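Local coordinates for protein leucine aminopeptidase 2 (Saccharomyces cerevisiae, PDB 2XQ0) that cleaves di- and tripeptides preferentially as a zinc-dependent M1-family aminopeptidase and has a low epoxide hydrolase activity in vitro, at residues Gln19-Asn24 with His68-Tyr73; Asp159-Lys164 with Cys315-Phe320; Leu289-Ser294 with Lys553-Glu558. All blocks are in the same frame, centred on the assembly; numbering follows the deposited sequence.

Contact 1. Residues Gln19-Asn24 with His68-Tyr73; sequences QSTLSN and HLDTSY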
# COMPACT_ATOMS: atom_id res chain seq x y z
N GLN A 19 20.83 -0.74 -2.98
CA GLN A 19 21.43 -2.08 -2.90
C GLN A 19 20.52 -3.22 -3.37
O GLN A 19 20.94 -4.38 -3.40
CB GLN A 19 21.83 -2.37 -1.45
CG GLN A 19 22.84 -1.39 -0.87
CD GLN A 19 24.22 -1.61 -1.42
OE1 GLN A 19 24.64 -2.75 -1.60
NE2 GLN A 19 24.94 -0.53 -1.68
N SER A 20 19.27 -2.89 -3.71
CA SER A 20 18.28 -3.91 -4.10
C SER A 20 18.20 -4.11 -5.60
O SER A 20 17.35 -4.87 -6.07
CB SER A 20 16.88 -3.54 -3.58
OG SER A 20 16.85 -3.52 -2.17
N THR A 21 19.05 -3.43 -6.37
CA THR A 21 19.07 -3.64 -7.83
C THR A 21 20.40 -4.27 -8.25
O THR A 21 21.45 -4.00 -7.66
CB THR A 21 18.84 -2.35 -8.63
OG1 THR A 21 18.89 -2.63 -10.03
CG2 THR A 21 19.89 -1.32 -8.32
N LEU A 22 20.34 -5.10 -9.28
CA LEU A 22 21.54 -5.70 -9.85
C LEU A 22 21.98 -4.89 -11.08
O LEU A 22 22.96 -5.22 -11.74
CB LEU A 22 21.26 -7.14 -10.26
CG LEU A 22 20.85 -8.06 -9.11
CD1 LEU A 22 20.58 -9.48 -9.60
CD2 LEU A 22 21.93 -8.07 -8.04
N SER A 23 21.22 -3.84 -11.38
CA SER A 23 21.47 -3.05 -12.59
C SER A 23 22.61 -2.05 -12.37
O SER A 23 22.97 -1.75 -11.24
CB SER A 23 20.21 -2.31 -13.02
OG SER A 23 19.96 -1.20 -12.18
N ASN A 24 23.20 -1.56 -13.45
CA ASN A 24 24.22 -0.52 -13.27
C ASN A 24 23.65 0.83 -13.64
O ASN A 24 24.11 1.52 -14.55
CB ASN A 24 25.55 -0.84 -13.97
CG ASN A 24 25.40 -1.13 -15.46
OD1 ASN A 24 24.30 -1.21 -16.02
ND2 ASN A 24 26.54 -1.31 -16.12
N HIS A 68 23.77 -3.69 -17.47
CA HIS A 68 23.31 -4.70 -16.54
C HIS A 68 21.87 -4.33 -16.19
O HIS A 68 21.62 -3.24 -15.66
CB HIS A 68 24.12 -4.68 -15.25
CG HIS A 68 25.54 -5.11 -15.41
ND1 HIS A 68 26.46 -5.01 -14.39
CD2 HIS A 68 26.20 -5.64 -16.46
CE1 HIS A 68 27.63 -5.47 -14.80
NE2 HIS A 68 27.50 -5.86 -16.06
N LEU A 69 20.93 -5.22 -16.47
CA LEU A 69 19.53 -4.97 -16.10
C LEU A 69 19.02 -6.04 -15.13
O LEU A 69 19.59 -7.14 -15.03
CB LEU A 69 18.62 -4.88 -17.33
CG LEU A 69 18.83 -3.80 -18.42
CD1 LEU A 69 17.68 -3.77 -19.42
CD2 LEU A 69 18.97 -2.44 -17.83
N ASP A 70 17.95 -5.70 -14.41
CA ASP A 70 17.30 -6.58 -13.46
C ASP A 70 16.32 -7.44 -14.24
O ASP A 70 15.67 -6.95 -15.14
CB ASP A 70 16.45 -5.74 -12.48
CG ASP A 70 17.28 -5.00 -11.44
OD1 ASP A 70 17.97 -5.68 -10.66
OD2 ASP A 70 17.18 -3.75 -11.36
N THR A 71 16.23 -8.72 -13.91
CA THR A 71 15.14 -9.57 -14.38
C THR A 71 14.88 -10.56 -13.28
O THR A 71 15.75 -10.78 -12.44
CB THR A 71 15.47 -10.37 -15.68
OG1 THR A 71 16.33 -11.48 -15.37
CG2 THR A 71 16.12 -9.50 -16.72
N SER A 72 13.68 -11.13 -13.28
CA SER A 72 13.33 -12.23 -12.39
C SER A 72 12.33 -13.16 -13.08
O SER A 72 11.19 -12.77 -13.37
CB SER A 72 12.71 -11.71 -11.09
OG SER A 72 12.30 -12.81 -10.31
N TYR A 73 12.77 -14.38 -13.35
CA TYR A 73 11.95 -15.36 -14.04
C TYR A 73 11.39 -14.84 -15.36
O TYR A 73 10.23 -15.10 -15.70
CB TYR A 73 10.79 -15.81 -13.16
CG TYR A 73 11.18 -16.30 -11.79
CD1 TYR A 73 11.99 -17.42 -11.62
CD2 TYR A 73 10.71 -15.66 -10.65
CE1 TYR A 73 12.32 -17.88 -10.36
CE2 TYR A 73 11.04 -16.10 -9.39
CZ TYR A 73 11.85 -17.21 -9.25
OH TYR A 73 12.16 -17.63 -7.98
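Between T21-N24 and H68-D70 runs a buried, mainly polar contact that lays a loop along the outermost strand, 66-69, of the large mixed sheet in the N-terminal M1 domain. The touching parts run in nearly opposite directions, 160° apart, yet 19-24 forms no regular strand, and much of the bonding is done by side chains. An ST turn organises the loop: the backbone N of S23 gives a hydrogen bond to T21 OG1, and S23 OG donates to the same oxygen. The backbone N-H of L22 meets D70 OD1 at 2.8 Å on its syn side, somewhat out of the carboxylate plane, in a nearly straight bond that is the surer hold of D70 on the loop. T21 OG1, anti to its own backbone N (chi1 179°), donates to D70 OD2; the modelled 2.4 Å is so short that the exact length is doubtful. OD2 probably also accepts from the backbone N of D159. Further along, the backbone N of N24 reaches H68 O at 3.2 Å, and the CA of S23 makes a CA-H...O contact with that carbonyl. The N24 side chain turns back to strand 66-69, with its ND2 held by E66 O and placed over one face of the H68 ring, offset toward the rim; amide and ring planes are only 14° apart. The ring's NE2 is bonded to E66 OE2. At this end the backbone N of H68 donates to N24 OD1 over 2.9 Å, approaching from above the plane of the amide carbonyl.

Contact 2. Residues Asp159-Lys164 with Cys315-Phe320; sequences DTPSVK and CSWNHF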
# COMPACT_ATOMS: atom_id res chain seq x y z
N ASP A 159 15.35 -1.68 -12.30
CA ASP A 159 14.27 -1.79 -11.31
C ASP A 159 14.66 -1.17 -9.96
O ASP A 159 14.81 -1.86 -8.94
CB ASP A 159 13.85 -3.26 -11.12
CG ASP A 159 12.55 -3.40 -10.33
OD1 ASP A 159 11.89 -2.38 -10.04
OD2 ASP A 159 12.16 -4.55 -10.00
N THR A 160 14.80 0.16 -9.97
CA THR A 160 15.09 0.91 -8.74
C THR A 160 14.26 2.19 -8.73
O THR A 160 13.99 2.78 -9.77
CB THR A 160 16.63 1.21 -8.61
OG1 THR A 160 16.83 2.27 -7.68
CG2 THR A 160 17.23 1.60 -9.93
N PRO A 161 13.82 2.62 -7.54
CA PRO A 161 13.03 3.86 -7.53
C PRO A 161 13.89 5.10 -7.80
O PRO A 161 13.34 6.19 -7.99
CB PRO A 161 12.41 3.87 -6.13
CG PRO A 161 13.25 2.94 -5.30
CD PRO A 161 13.74 1.88 -6.26
N SER A 162 15.22 4.92 -7.85
CA SER A 162 16.13 5.98 -8.29
C SER A 162 16.01 6.28 -9.78
O SER A 162 16.39 7.37 -10.22
CB SER A 162 17.59 5.64 -7.97
OG SER A 162 17.87 5.84 -6.60
N VAL A 163 15.49 5.34 -10.57
CA VAL A 163 15.37 5.58 -12.01
C VAL A 163 13.94 5.89 -12.39
O VAL A 163 13.05 5.09 -12.13
CB VAL A 163 15.88 4.36 -12.81
CG1 VAL A 163 15.64 4.54 -14.32
CG2 VAL A 163 17.37 4.15 -12.53
N LYS A 164 13.70 7.07 -12.98
CA LYS A 164 12.36 7.45 -13.42
C LYS A 164 12.42 7.86 -14.89
O LYS A 164 13.38 8.49 -15.33
CB LYS A 164 11.82 8.60 -12.57
CG LYS A 164 12.00 8.37 -11.08
CD LYS A 164 10.82 8.91 -10.28
CE LYS A 164 10.97 10.38 -10.00
NZ LYS A 164 9.92 10.86 -9.05
N CYS A 315 14.77 7.16 -3.03
CA CYS A 315 15.82 6.69 -3.93
C CYS A 315 16.09 5.20 -3.79
O CYS A 315 16.59 4.57 -4.72
CB CYS A 315 17.10 7.48 -3.68
SG CYS A 315 17.82 7.15 -2.09
N SER A 316 15.77 4.64 -2.62
CA SER A 316 15.96 3.22 -2.37
C SER A 316 14.99 2.78 -1.31
O SER A 316 14.30 3.60 -0.70
CB SER A 316 17.39 2.95 -1.89
OG SER A 316 17.52 3.16 -0.50
N TRP A 317 14.95 1.48 -1.05
CA TRP A 317 14.00 0.95 -0.07
C TRP A 317 14.48 1.13 1.38
O TRP A 317 13.75 0.84 2.31
CB TRP A 317 13.63 -0.49 -0.42
CG TRP A 317 13.13 -0.55 -1.86
CD1 TRP A 317 13.78 -1.11 -2.92
CD2 TRP A 317 11.94 0.05 -2.39
NE1 TRP A 317 13.05 -0.91 -4.08
CE2 TRP A 317 11.91 -0.20 -3.78
CE3 TRP A 317 10.88 0.76 -1.81
CZ2 TRP A 317 10.87 0.22 -4.60
CZ3 TRP A 317 9.84 1.20 -2.63
CH2 TRP A 317 9.84 0.92 -4.00
N ASN A 318 15.70 1.64 1.55
CA ASN A 318 16.17 2.08 2.87
C ASN A 318 15.47 3.32 3.36
O ASN A 318 15.47 3.58 4.56
CB ASN A 318 17.67 2.40 2.84
CG ASN A 318 18.53 1.17 2.86
OD1 ASN A 318 18.06 0.05 3.00
ND2 ASN A 318 19.84 1.39 2.76
N HIS A 319 14.93 4.11 2.44
CA HIS A 319 14.33 5.41 2.77
C HIS A 319 12.84 5.44 2.41
O HIS A 319 12.28 6.47 2.04
CB HIS A 319 15.09 6.53 2.05
CG HIS A 319 16.56 6.51 2.33
ND1 HIS A 319 17.10 7.13 3.44
CD2 HIS A 319 17.58 5.88 1.71
CE1 HIS A 319 18.40 6.90 3.46
NE2 HIS A 319 18.72 6.15 2.43
N PHE A 320 12.23 4.26 2.52
CA PHE A 320 10.82 4.05 2.20
C PHE A 320 9.90 4.97 3.00
O PHE A 320 8.80 5.30 2.56
CB PHE A 320 10.48 2.58 2.47
CG PHE A 320 9.10 2.17 2.02
CD1 PHE A 320 8.65 2.48 0.74
CD2 PHE A 320 8.29 1.41 2.86
CE1 PHE A 320 7.38 2.08 0.31
CE2 PHE A 320 7.02 1.00 2.44
CZ PHE A 320 6.58 1.35 1.16
O HOH W 1 15.24 -1.49 -6.12
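P161 places CG over one face of the W317 indole, and S162 OG gives a hydrogen bond to the backbone C315 O. In the first of these, P161 CG stands 4.0 Å from the centroid of the six-membered ring of W317 and 26° off its normal, a CH-pi contact displaced toward the rim; P161 CD lies 3.6 Å from W317 NE1. In the second, S162 OG and C315 O are 2.6 Å apart, the donor tilted 17° from the carbonyl plane. S162 OG sits anti to its own carbonyl carbon (chi1 -77°), where it also touches C315 CB. A water bridges the segments: it accepts from W317 NE1 at 3.0 Å and donates to D159 O. An alanine in place of W317 would probably leave the P161 ring without its aromatic face and this water without its donor. Here a loop of the N-terminal domain meets one of the catalytic domain beside the substrate pocket. The serine and proline are presented by a type I beta turn from T160 to V163, closed by V163 N to T160 O, with an ST turn in which S162 N donates to T160 OG1; that hydroxyl is also bonded to D18. Across the interface a second ST turn, N318 N to S316 OG, shapes the segment leading into helix 321-339, which carries the zinc ligand E324. The W317 side chain comes within about 4 Å of that of E147. The edge of the W317 ring meets F320 CD1 in plane, and F320 itself touches the bound bestatin.

Contact 3. Residues Leu289-Ser294 with Lys553-Glu558; sequences LAHDRS and KSQNAE. Unlike the reference sequence in segment 289-294: L289 (reference Ile).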
# COMPACT_ATOMS: atom_id res chain seq x y z
N LEU A 289 -15.94 -0.90 -1.09
CA LEU A 289 -17.35 -0.64 -1.29
C LEU A 289 -18.18 -1.15 -0.12
O LEU A 289 -18.33 -2.36 0.08
CB LEU A 289 -17.85 -1.27 -2.58
CG LEU A 289 -17.74 -0.33 -3.77
CD1 LEU A 289 -16.27 -0.04 -4.08
CD2 LEU A 289 -18.46 -0.93 -4.96
N ALA A 290 -18.74 -0.20 0.63
CA ALA A 290 -19.52 -0.52 1.81
C ALA A 290 -20.97 -0.06 1.65
O ALA A 290 -21.82 -0.33 2.51
CB ALA A 290 -18.89 0.12 3.04
N HIS A 291 -21.25 0.63 0.56
CA HIS A 291 -22.61 1.12 0.25
C HIS A 291 -23.04 2.31 1.09
O HIS A 291 -24.18 2.77 0.97
CB HIS A 291 -23.65 -0.02 0.34
CG HIS A 291 -23.40 -1.14 -0.63
ND1 HIS A 291 -22.70 -2.27 -0.28
CD2 HIS A 291 -23.73 -1.28 -1.93
CE1 HIS A 291 -22.62 -3.07 -1.33
NE2 HIS A 291 -23.23 -2.49 -2.35
N ASP A 292 -22.14 2.83 1.92
CA ASP A 292 -22.45 4.03 2.71
C ASP A 292 -21.35 5.09 2.63
O ASP A 292 -21.51 6.20 3.13
CB ASP A 292 -22.69 3.65 4.17
CG ASP A 292 -21.49 3.01 4.81
OD1 ASP A 292 -20.43 2.93 4.15
OD2 ASP A 292 -21.59 2.56 5.97
N ARG A 293 -20.23 4.73 2.00
CA ARG A 293 -19.08 5.61 1.83
C ARG A 293 -18.18 5.73 3.06
O ARG A 293 -17.55 6.76 3.27
CB ARG A 293 -19.52 7.00 1.36
CG ARG A 293 -20.12 6.97 -0.01
CD ARG A 293 -20.85 8.25 -0.35
NE ARG A 293 -21.39 8.20 -1.71
CZ ARG A 293 -22.29 9.05 -2.18
NH1 ARG A 293 -22.77 10.02 -1.41
NH2 ARG A 293 -22.72 8.94 -3.43
N SER A 294 -18.08 4.66 3.84
CA SER A 294 -17.29 4.64 5.07
C SER A 294 -15.78 4.53 4.88
O SER A 294 -15.01 5.05 5.69
CB SER A 294 -17.73 3.49 5.97
OG SER A 294 -19.12 3.48 6.16
N LYS A 553 -25.17 -6.74 10.75
CA LYS A 553 -25.76 -6.57 9.42
C LYS A 553 -24.96 -5.63 8.53
O LYS A 553 -25.34 -5.36 7.39
CB LYS A 553 -27.21 -6.09 9.56
CG LYS A 553 -28.16 -7.15 10.11
CD LYS A 553 -29.48 -6.55 10.56
CE LYS A 553 -30.55 -7.62 10.71
NZ LYS A 553 -30.14 -8.74 11.60
N SER A 554 -23.84 -5.13 9.05
CA SER A 554 -22.97 -4.20 8.31
C SER A 554 -22.44 -4.77 7.00
O SER A 554 -22.02 -5.93 6.95
CB SER A 554 -21.78 -3.79 9.19
OG SER A 554 -20.88 -2.96 8.48
N GLN A 555 -22.44 -3.95 5.95
CA GLN A 555 -21.83 -4.33 4.69
C GLN A 555 -20.40 -3.82 4.57
O GLN A 555 -19.82 -3.84 3.48
CB GLN A 555 -22.66 -3.81 3.51
CG GLN A 555 -24.14 -3.99 3.68
CD GLN A 555 -24.87 -3.91 2.36
OE1 GLN A 555 -25.84 -3.17 2.21
NE2 GLN A 555 -24.39 -4.67 1.38
N ASN A 556 -19.84 -3.34 5.68
CA ASN A 556 -18.45 -2.87 5.72
C ASN A 556 -17.52 -3.99 6.13
O ASN A 556 -17.58 -4.47 7.25
CB ASN A 556 -18.33 -1.70 6.71
CG ASN A 556 -16.94 -1.04 6.67
OD1 ASN A 556 -15.92 -1.70 6.55
ND2 ASN A 556 -16.92 0.28 6.79
N ALA A 557 -16.67 -4.42 5.21
CA ALA A 557 -15.77 -5.55 5.45
C ALA A 557 -14.88 -5.34 6.66
O ALA A 557 -14.42 -6.30 7.27
CB ALA A 557 -14.92 -5.82 4.21
N GLU A 558 -14.61 -4.08 6.98
CA GLU A 558 -13.76 -3.75 8.13
C GLU A 558 -14.46 -4.08 9.44
O GLU A 558 -13.85 -4.59 10.37
CB GLU A 558 -13.40 -2.26 8.13
CG GLU A 558 -12.47 -1.83 7.04
CD GLU A 558 -11.02 -2.01 7.43
OE1 GLU A 558 -10.77 -2.46 8.57
OE2 GLU A 558 -10.14 -1.69 6.60
O HOH W 2 -16.69 -2.88 2.78
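In both H291 and Q555 chi1 sets CG anti to the carbonyl carbon (-61° for H291); beyond CG the glutamine chain is extended, and its amide ends beside the imidazole. The side chains cross at about a right angle, with ring and amide planes 23° apart. Q555 NE2 comes 3.4 Å from H291 ND1, but the angle is too poor for a hydrogen bond, which makes this a polar packing contact between two exposed side chains. Q555 CB rests 3.7 Å from A290 O. Deeper in, A290 CB packs against N556, 4.0 Å from its CA and 4.1 Å from its CB. N556 CG lies anti to its backbone N (chi1 -173°), and from there the amide reaches both ways. Its ND2 packs 3.4 Å from S294 CB and is hydrogen-bonded to N295 OD1, while its OD1 accepts from E558 N over 2.8 Å in the carbonyl plane. A water accepts from A557 N at 2.9 Å and gives a weak hydrogen bond to L289 O. Within the 289-294 loop, the backbone N atoms of A290, H291 and R293 are bound by the carboxylate of E238. The contact thus sets a loop of the catalytic domain against the C-terminal helical domain, at an asparagine N-cap that opens helix 557-569.

How the contacts relate
From the N terminus, contact 1 closes first, bringing the loop before strand 28-40 back to edge strand 66-69. Contact 2 opens only afterwards, at 159-164, and closes at 315-320, past helix 297-311 with its zinc-binding histidines. Contact 3 opens at 289-294, inside that span, and closes at 553-558, so contacts 2 and 3 cross, and neither nests in the other. Contacts 1 and 2, with centres 12 Å apart, touch where D70 meets D159. Contact 3 lies on the opposite side of the chain's centre. Contact 2 is one place where the catalytic domain meets the N-terminal domain, contact 3 one where it meets the C-terminal domain.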